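PDB 6CC2: cell division control protein 45 cdc45 putative from Entamoeba histolytica, which probably takes part in eukaryotic DNA replication, where Cdc45 proteins join the MCM2-7 ring and GINS in the CMG replicative helicase. Local coordinates for residues V247-C252 with M348-S353. Residues are numbered along the deposited sequence; the frame is centred on the assembly and turned at random.
Sequences VKTPMC and MDYSIS
Tyr350 reaches from the loop before helix 354-364 into the turn that leads to strand 251-257. Its side chain carries the contact: every close approach across the two segments involves it. Thr249, Pro250 and Met251 wrap round its hydroxyl.

One hydrogen bond joins the two segments. Tyr350 OH donates to Thr249 O at 2.8 Å. The carbonyl oxygen lies at the ring edge, but the donor stands above the carbonyl plane, 41° out of it. Met251 N is 3.2 Å from Tyr350 OH, at an angle too poor for a bond.

The apolar and sulfur contacts meet the ring obliquely. Cys252 SG lies 4.2 Å from the centroid of the Tyr350 ring, a sulfur-aromatic contact with the sulfur 35° off the ring normal. With chi1 at 70°, Cys252 has SG tucked between its own main-chain N and C, which brings the sulfur against Tyr350 CZ and CE1. Val247 brings CG2 against the CE2 side of the ring; the modelled spacing there is doubtful.

Each segment also has internal bonds. Thr249 OG1 donates to Met251 O at 2.6 Å, two residues on. In the other loop Asp349 OD1 accepts from Ser351 N at 2.8 Å, an Asx turn, and takes Ser351 OG on its syn lone pair. Lys311 is a further partner of Ser351 OG.

Backbone bonds pair Cys252 with Phe343 of strand 338-344 and Pro250 with Lys345 just past its end. The buried tyrosine adds a side-chain link past that strand's end: its hydroxyl donates to a main-chain carbonyl, while the Cys252 sulfur packs obliquely against its ring.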
# COMPACT_ATOMS: atom_id res chain seq x y z
N VAL A 247 -19.39 12.80 -20.45
CA VAL A 247 -20.03 11.73 -19.70
C VAL A 247 -20.99 12.34 -18.68
O VAL A 247 -20.66 13.32 -18.00
CB VAL A 247 -19.00 10.82 -19.02
CG1 VAL A 247 -17.83 10.52 -19.96
CG2 VAL A 247 -18.52 11.42 -17.75
N LYS A 248 -22.17 11.74 -18.56
CA LYS A 248 -23.24 12.27 -17.73
C LYS A 248 -23.28 11.67 -16.33
O LYS A 248 -24.10 12.10 -15.52
CB LYS A 248 -24.59 12.03 -18.41
CG LYS A 248 -24.83 12.87 -19.65
CD LYS A 248 -25.51 14.19 -19.30
CE LYS A 248 -25.89 14.96 -20.56
NZ LYS A 248 -26.79 16.11 -20.24
N THR A 249 -22.44 10.68 -16.04
CA THR A 249 -22.42 10.05 -14.73
C THR A 249 -21.33 10.67 -13.86
O THR A 249 -20.33 11.17 -14.37
CB THR A 249 -22.18 8.55 -14.89
OG1 THR A 249 -20.96 8.34 -15.63
CG2 THR A 249 -23.36 7.88 -15.64
N PRO A 250 -21.52 10.70 -12.53
CA PRO A 250 -20.50 11.29 -11.66
C PRO A 250 -19.25 10.47 -11.51
O PRO A 250 -18.26 10.98 -10.97
CB PRO A 250 -21.21 11.40 -10.29
CG PRO A 250 -22.33 10.42 -10.38
CD PRO A 250 -22.79 10.51 -11.81
N MSE A 251 -19.28 9.20 -11.92
CA MSE A 251 -18.11 8.33 -11.96
C MSE A 251 -18.16 7.61 -13.30
O MSE A 251 -19.24 7.51 -13.90
CB MSE A 251 -18.10 7.33 -10.79
CG MSE A 251 -18.00 7.99 -9.41
SE MSE A 251 -18.42 6.78 -7.91
CE MSE A 251 -20.33 6.68 -8.13
N CYS A 252 -17.02 7.10 -13.76
CA CYS A 252 -16.99 6.35 -15.01
C CYS A 252 -15.72 5.52 -15.06
O CYS A 252 -14.86 5.62 -14.20
CB CYS A 252 -17.08 7.30 -16.21
SG CYS A 252 -15.59 8.29 -16.44
N MSE A 348 -15.32 20.34 -12.53
CA MSE A 348 -15.18 20.17 -13.97
C MSE A 348 -14.00 19.26 -14.32
O MSE A 348 -13.70 19.03 -15.48
CB MSE A 348 -14.98 21.52 -14.65
CG MSE A 348 -16.21 22.42 -14.61
SE MSE A 348 -17.71 21.67 -15.62
CE MSE A 348 -16.90 21.62 -17.39
N ASP A 349 -13.33 18.74 -13.29
CA ASP A 349 -12.08 17.99 -13.44
C ASP A 349 -12.39 16.50 -13.38
O ASP A 349 -12.83 15.99 -12.35
CB ASP A 349 -11.11 18.40 -12.33
CG ASP A 349 -9.76 17.73 -12.44
OD1 ASP A 349 -9.62 16.76 -13.21
OD2 ASP A 349 -8.82 18.17 -11.74
N TYR A 350 -12.16 15.81 -14.50
CA TYR A 350 -12.34 14.36 -14.60
C TYR A 350 -11.00 13.65 -14.82
O TYR A 350 -10.95 12.55 -15.38
CB TYR A 350 -13.33 14.00 -15.72
CG TYR A 350 -14.45 13.07 -15.32
CD1 TYR A 350 -14.22 11.99 -14.46
CD2 TYR A 350 -15.73 13.26 -15.81
CE1 TYR A 350 -15.26 11.15 -14.09
CE2 TYR A 350 -16.78 12.42 -15.46
CZ TYR A 350 -16.53 11.36 -14.61
OH TYR A 350 -17.59 10.52 -14.27
N SER A 351 -9.91 14.24 -14.35
CA SER A 351 -8.58 13.71 -14.61
C SER A 351 -8.02 12.85 -13.48
O SER A 351 -6.93 12.30 -13.63
CB SER A 351 -7.60 14.87 -14.89
OG SER A 351 -7.32 15.61 -13.71
N ILE A 352 -8.75 12.69 -12.38
CA ILE A 352 -8.26 11.94 -11.23
C ILE A 352 -8.90 10.55 -11.24
O ILE A 352 -10.10 10.41 -10.97
CB ILE A 352 -8.56 12.67 -9.92
CG1 ILE A 352 -7.90 14.06 -9.90
CG2 ILE A 352 -8.06 11.83 -8.75
CD1 ILE A 352 -8.17 14.87 -8.64
N SER A 353 -8.08 9.54 -11.51
CA SER A 353 -8.52 8.15 -11.43
C SER A 353 -8.30 7.61 -10.02
O SER A 353 -7.60 8.20 -9.19
CB SER A 353 -7.77 7.29 -12.43
OG SER A 353 -6.48 7.03 -11.92